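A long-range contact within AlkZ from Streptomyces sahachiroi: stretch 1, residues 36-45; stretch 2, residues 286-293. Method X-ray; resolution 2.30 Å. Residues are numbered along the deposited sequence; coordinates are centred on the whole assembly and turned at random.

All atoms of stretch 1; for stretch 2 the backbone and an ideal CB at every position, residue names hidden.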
ATOM      1  N   ARG A  36      -7.260   6.112  -4.448  1.00 14.70           N
ATOM      2  CA  ARG A  36      -7.595   6.772  -3.191  1.00 14.08           C
ATOM      3  C   ARG A  36      -6.689   6.317  -2.043  1.00 13.68           C
ATOM      4  O   ARG A  36      -6.264   7.128  -1.223  1.00 13.93           O
ATOM      5  CB  ARG A  36      -9.066   6.507  -2.844  1.00 13.80           C
ATOM      6  CG  ARG A  36      -9.531   7.047  -1.499  1.00 13.70           C
ATOM      7  CD  ARG A  36      -9.346   8.561  -1.362  1.00 14.46           C
ATOM      8  NE  ARG A  36     -10.114   9.330  -2.340  1.00 15.37           N
ATOM      9  CZ  ARG A  36     -11.392   9.676  -2.198  1.00 15.83           C
ATOM     10  NH1 ARG A  36     -12.079   9.321  -1.120  1.00 15.43           N
ATOM     11  NH2 ARG A  36     -11.990  10.382  -3.144  1.00 16.94           N
ATOM     12  N   LEU A  37      -6.393   5.022  -1.989  1.00 13.28           N
ATOM     13  CA  LEU A  37      -5.640   4.468  -0.867  1.00 13.14           C
ATOM     14  C   LEU A  37      -4.125   4.637  -0.996  1.00 13.76           C
ATOM     15  O   LEU A  37      -3.379   4.157  -0.145  1.00 13.94           O
ATOM     16  CB  LEU A  37      -5.969   2.984  -0.698  1.00 13.55           C
ATOM     17  CG  LEU A  37      -7.406   2.630  -0.310  1.00 12.55           C
ATOM     18  CD1 LEU A  37      -7.538   1.127  -0.127  1.00 12.66           C
ATOM     19  CD2 LEU A  37      -7.842   3.357   0.950  1.00 12.46           C
ATOM     20  N   CYS A  38      -3.678   5.330  -2.042  1.00 14.36           N
ATOM     21  CA  CYS A  38      -2.248   5.503  -2.309  1.00 15.29           C
ATOM     22  C   CYS A  38      -1.568   4.151  -2.487  1.00 19.52           C
ATOM     23  O   CYS A  38      -0.488   3.905  -1.947  1.00 17.14           O
ATOM     24  CB  CYS A  38      -1.568   6.280  -1.180  1.00 16.97           C
ATOM     25  SG  CYS A  38      -2.391   7.825  -0.743  1.00 18.65           S
ATOM     26  N   GLY A  39      -2.218   3.281  -3.251  1.00 15.51           N
ATOM     27  CA  GLY A  39      -1.723   1.942  -3.490  1.00 17.20           C
ATOM     28  C   GLY A  39      -2.343   0.921  -2.556  1.00 16.14           C
ATOM     29  O   GLY A  39      -2.902   1.265  -1.516  1.00 17.98           O
ATOM     30  N   VAL A  40      -2.254  -0.341  -2.957  1.00 15.03           N
ATOM     31  CA  VAL A  40      -2.696  -1.466  -2.144  1.00 15.02           C
ATOM     32  C   VAL A  40      -1.605  -2.527  -2.181  1.00 16.14           C
ATOM     33  O   VAL A  40      -1.145  -2.901  -3.261  1.00 16.68           O
ATOM     34  CB  VAL A  40      -4.030  -2.061  -2.655  1.00 15.68           C
ATOM     35  CG1 VAL A  40      -4.403  -3.327  -1.873  1.00 15.53           C
ATOM     36  CG2 VAL A  40      -5.140  -1.031  -2.575  1.00 13.80           C
ATOM     37  N   GLN A  41      -1.183  -2.995  -1.009  1.00 23.37           N
ATOM     38  CA  GLN A  41      -0.174  -4.046  -0.940  1.00 25.19           C
ATOM     39  C   GLN A  41      -0.710  -5.296  -1.616  1.00 23.56           C
ATOM     40  O   GLN A  41      -1.823  -5.734  -1.326  1.00 19.83           O
ATOM     41  CB  GLN A  41       0.227  -4.347   0.508  1.00 22.01           C
ATOM     42  CG  GLN A  41       1.623  -3.829   0.868  1.00 28.63           C
ATOM     43  CD  GLN A  41       2.319  -4.595   1.992  1.00 39.32           C
ATOM     44  OE1 GLN A  41       3.065  -4.005   2.776  1.00 45.13           O
ATOM     45  NE2 GLN A  41       2.105  -5.909   2.058  1.00 39.61           N
ATOM     46  N   ALA A  42       0.090  -5.861  -2.516  1.00 22.22           N
ATOM     47  CA  ALA A  42      -0.373  -6.927  -3.395  1.00 22.98           C
ATOM     48  C   ALA A  42       0.596  -8.098  -3.472  1.00 22.26           C
ATOM     49  O   ALA A  42       0.615  -8.821  -4.467  1.00 26.60           O
ATOM     50  CB  ALA A  42      -0.619  -6.368  -4.787  1.00 24.48           C
ATOM     51  N   GLN A  43       1.394  -8.294  -2.429  1.00 24.64           N
ATOM     52  CA  GLN A  43       2.324  -9.415  -2.415  1.00 29.39           C
ATOM     53  C   GLN A  43       1.541 -10.721  -2.332  1.00 27.59           C
ATOM     54  O   GLN A  43       1.891 -11.709  -2.977  1.00 29.11           O
ATOM     55  CB  GLN A  43       3.310  -9.302  -1.251  1.00 30.83           C
ATOM     56  CG  GLN A  43       4.362 -10.401  -1.230  1.00 30.59           C
ATOM     57  CD  GLN A  43       5.110 -10.525  -2.547  1.00 37.18           C
ATOM     58  OE1 GLN A  43       5.770  -9.585  -2.990  1.00 39.37           O
ATOM     59  NE2 GLN A  43       5.005 -11.688  -3.183  1.00 39.05           N
ATOM     60  N   VAL A  44       0.485 -10.712  -1.524  1.00 25.04           N
ATOM     61  CA  VAL A  44      -0.493 -11.792  -1.508  1.00 25.71           C
ATOM     62  C   VAL A  44      -1.702 -11.320  -2.312  1.00 24.01           C
ATOM     63  O   VAL A  44      -2.466 -10.470  -1.857  1.00 22.53           O
ATOM     64  CB  VAL A  44      -0.910 -12.174  -0.075  1.00 26.40           C
ATOM     65  CG1 VAL A  44      -1.860 -13.364  -0.095  1.00 27.60           C
ATOM     66  CG2 VAL A  44       0.320 -12.486   0.773  1.00 28.17           C
ATOM     67  N   TRP A  45      -1.861 -11.868  -3.513  1.00 17.37           N
ATOM     68  CA  TRP A  45      -2.835 -11.344  -4.463  1.00 17.29           C
ATOM     69  C   TRP A  45      -4.267 -11.463  -3.958  1.00 17.03           C
ATOM     70  O   TRP A  45      -5.053 -10.528  -4.101  1.00 16.60           O
ATOM     71  CB  TRP A  45      -2.707 -12.056  -5.811  1.00 17.61           C
ATOM     72  CG  TRP A  45      -3.601 -11.465  -6.845  1.00 17.48           C
ATOM     73  CD1 TRP A  45      -4.655 -12.068  -7.460  1.00 17.87           C
ATOM     74  CD2 TRP A  45      -3.536 -10.136  -7.370  1.00 18.12           C
ATOM     75  NE1 TRP A  45      -5.248 -11.200  -8.344  1.00 18.84           N
ATOM     76  CE2 TRP A  45      -4.580 -10.006  -8.307  1.00 19.27           C
ATOM     77  CE3 TRP A  45      -2.696  -9.040  -7.138  1.00 16.61           C
ATOM     78  CZ2 TRP A  45      -4.805  -8.828  -9.015  1.00 18.91           C
ATOM     79  CZ3 TRP A  45      -2.921  -7.873  -7.842  1.00 16.42           C
ATOM     80  CH2 TRP A  45      -3.966  -7.775  -8.769  1.00 16.82           C
ATOM     81  N   UNK A 286      -6.567  -9.079   5.530  1.00 15.30           N
ATOM     82  CA  UNK A 286      -5.189  -8.926   5.953  1.00 15.55           C
ATOM     83  C   UNK A 286      -4.498  -7.801   5.208  1.00 15.77           C
ATOM     84  O   UNK A 286      -4.951  -7.394   4.142  1.00 15.92           O
ATOM     85  CB  UNK A 286      -4.424 -10.236   5.751  1.00 15.55           C
ATOM     86  N   UNK A 287      -3.407  -7.298   5.776  1.00 17.83           N
ATOM     87  CA  UNK A 287      -2.586  -6.280   5.125  1.00 16.49           C
ATOM     88  C   UNK A 287      -3.415  -5.095   4.635  1.00 15.98           C
ATOM     89  O   UNK A 287      -3.140  -4.545   3.570  1.00 16.76           O
ATOM     90  CB  UNK A 287      -1.823  -6.897   3.951  1.00 16.49           C
ATOM     91  N   UNK A 288      -4.433  -4.700   5.391  1.00 18.15           N
ATOM     92  CA  UNK A 288      -5.330  -3.661   4.905  1.00 17.67           C
ATOM     93  C   UNK A 288      -4.748  -2.266   5.093  1.00 19.96           C
ATOM     94  O   UNK A 288      -4.127  -1.963   6.114  1.00 15.39           O
ATOM     95  CB  UNK A 288      -6.680  -3.760   5.618  1.00 17.67           C
ATOM     96  N   UNK A 289      -4.969  -1.423   4.091  1.00 15.03           N
ATOM     97  CA  UNK A 289      -4.455  -0.062   4.083  1.00 15.23           C
ATOM     98  C   UNK A 289      -4.961   0.783   5.251  1.00 14.52           C
ATOM     99  O   UNK A 289      -4.291   1.732   5.655  1.00 14.76           O
ATOM    100  CB  UNK A 289      -4.828   0.617   2.763  1.00 15.23           C
ATOM    101  N   UNK A 290      -6.132   0.455   5.792  1.00 13.87           N
ATOM    102  CA  UNK A 290      -6.639   1.185   6.952  1.00 18.07           C
ATOM    103  C   UNK A 290      -5.625   1.103   8.090  1.00 13.88           C
ATOM    104  O   UNK A 290      -5.457   2.049   8.862  1.00 13.73           O
ATOM    105  CB  UNK A 290      -7.994   0.631   7.396  1.00 18.07           C
ATOM    106  N   UNK A 291      -4.945  -0.036   8.167  1.00 21.61           N
ATOM    107  CA  UNK A 291      -3.909  -0.269   9.163  1.00 15.04           C
ATOM    108  C   UNK A 291      -2.554   0.261   8.717  1.00 16.88           C
ATOM    109  O   UNK A 291      -1.857   0.934   9.479  1.00 15.97           O
ATOM    110  CB  UNK A 291      -3.805  -1.764   9.470  1.00 15.04           C
ATOM    111  N   UNK A 292      -2.178  -0.058   7.482  1.00 18.42           N
ATOM    112  CA  UNK A 292      -0.824   0.203   7.005  1.00 19.99           C
ATOM    113  C   UNK A 292      -0.573   1.680   6.724  1.00 17.11           C
ATOM    114  O   UNK A 292       0.575   2.125   6.718  1.00 18.28           O
ATOM    115  CB  UNK A 292      -0.554  -0.612   5.739  1.00 19.99           C
ATOM    116  N   UNK A 293      -1.640   2.437   6.496  1.00 16.33           N
ATOM    117  CA  UNK A 293      -1.510   3.867   6.287  1.00 17.56           C
ATOM    118  C   UNK A 293      -0.867   4.526   7.496  1.00 17.09           C
ATOM    119  O   UNK A 293       0.265   4.999   7.417  1.00 18.23           O
ATOM    120  CB  UNK A 293      -2.875   4.495   6.000  1.00 17.56           C
TER

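Position 286 lies out of reach of stretch 1. With phi/psi of -67/160 its backbone is extended and unstrained, so the contact leaves the choice wide. The deposited residue is Gly286.

Position 287 has a positive phi, 51/37, which asparagine, aspartate and glycine tolerate best, though other residues can pay the cost. Its CA-to-CB bond points toward stretch 1, and the ideal CB lies 4.5 Å from NE2 of Gln41, with the methyls of Val44 farther along. A flat or long side chain that could lie against both an amide and a methyl would suit: an aromatic, methionine, perhaps leucine. The residue is Phe287, chi1 m. Its CD1 comes 3.6 Å from Gln41 NE2, while on the ring's other flank CE2 meets Val44 CG2 at 4.5 Å, a looser apolar touch.

Position 288 points away, so stretch 1 says little. The backbone says more: phi/psi of -80/141 comes just before helical angles, the N-cap position, where aspartate, asparagine, serine or threonine can accept from a free amide. Asp288 does so, its OD2 taking a hydrogen bond from N of 290 at 2.9 Å.

Position 289 begins the helix and points toward stretch 1, its ideal CB 4.0 Å from Leu37 CD1 and 4.7 Å from Gly39 O. Beyond lie the carbonyls of Leu37 and Gly39 and the backbone of Val40 and Gln41. A flexible chain with an apolar stem and a donor at its tip would fit, so glutamine or lysine is plausible; methionine would fill space but offer the carbonyls no donor. Gln289 is deposited, with chi1 and chi2 both m, and 98 Å² of it is covered by stretch 1, the most of any residue here. Its CG packs 4.2 Å from Val40 CA, and the amide end reaches the two carbonyls; its modelled orientation is probably turned over, leaving the polar pairing open.

Positions 290, pointing away, and 291, out of reach, are free of stretch 1; they hold Tyr290 and Leu291.

Position 292 again points toward stretch 1, but nothing there lies within 5.5 Å of its ideal CB, so a small residue would fall short. A mid-sized or long side chain could reach the end of Gln41. Leu292, chi1 m and chi2 t, brings CD1 to 3.8 Å from Gln41 OE1.

Position 293 makes no contact. A CB would be crowded by O of 289, at 3.1 Å, which favours glycine, and Gly293 is deposited.

Stretch 2 286-293: GFDQYLLG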
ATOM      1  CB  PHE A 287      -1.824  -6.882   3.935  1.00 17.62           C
ATOM      2  CG  PHE A 287      -0.859  -7.971   4.308  1.00 18.96           C
ATOM      3  CD1 PHE A 287       0.440  -7.664   4.679  1.00 19.27           C
ATOM      4  CD2 PHE A 287      -1.243  -9.303   4.267  1.00 18.48           C
ATOM      5  CE1 PHE A 287       1.336  -8.663   5.014  1.00 20.21           C
ATOM      6  CE2 PHE A 287      -0.350 -10.306   4.602  1.00 19.32           C
ATOM      7  CZ  PHE A 287       0.942  -9.984   4.974  1.00 20.20           C
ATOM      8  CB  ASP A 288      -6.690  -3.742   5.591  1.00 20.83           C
ATOM      9  CG  ASP A 288      -7.730  -2.878   4.901  1.00 20.31           C
ATOM     10  OD1 ASP A 288      -8.270  -3.323   3.868  1.00 25.67           O
ATOM     11  OD2 ASP A 288      -7.995  -1.754   5.376  1.00 18.04           O
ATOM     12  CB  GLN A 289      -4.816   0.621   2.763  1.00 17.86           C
ATOM     13  CG  GLN A 289      -4.020   0.120   1.565  1.00 16.91           C
ATOM     14  CD  GLN A 289      -2.530   0.400   1.691  1.00 18.98           C
ATOM     15  OE1 GLN A 289      -2.086   1.539   1.550  1.00 22.61           O
ATOM     16  NE2 GLN A 289      -1.754  -0.643   1.959  1.00 20.10           N
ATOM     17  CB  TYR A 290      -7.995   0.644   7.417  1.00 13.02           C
ATOM     18  CG  TYR A 290      -8.523   1.389   8.620  1.00 14.52           C
ATOM     19  CD1 TYR A 290      -9.154   2.619   8.478  1.00 13.55           C
ATOM     20  CD2 TYR A 290      -8.362   0.881   9.903  1.00 15.11           C
ATOM     21  CE1 TYR A 290      -9.621   3.316   9.580  1.00 12.82           C
ATOM     22  CE2 TYR A 290      -8.825   1.568  11.006  1.00 12.99           C
ATOM     23  CZ  TYR A 290      -9.455   2.785  10.839  1.00 18.24           C
ATOM     24  OH  TYR A 290      -9.920   3.474  11.936  1.00 18.31           O
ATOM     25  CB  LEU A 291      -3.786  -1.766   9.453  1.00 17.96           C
ATOM     26  CG  LEU A 291      -4.178  -2.278  10.837  1.00 24.21           C
ATOM     27  CD1 LEU A 291      -3.926  -3.772  10.900  1.00 22.48           C
ATOM     28  CD2 LEU A 291      -3.411  -1.565  11.941  1.00 29.48           C
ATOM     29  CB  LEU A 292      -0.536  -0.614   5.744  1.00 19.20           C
ATOM     30  CG  LEU A 292      -0.563  -2.139   5.890  1.00 22.33           C
ATOM     31  CD1 LEU A 292      -0.095  -2.784   4.593  1.00 22.62           C
ATOM     32  CD2 LEU A 292       0.284  -2.617   7.063  1.00 21.82           C
TER
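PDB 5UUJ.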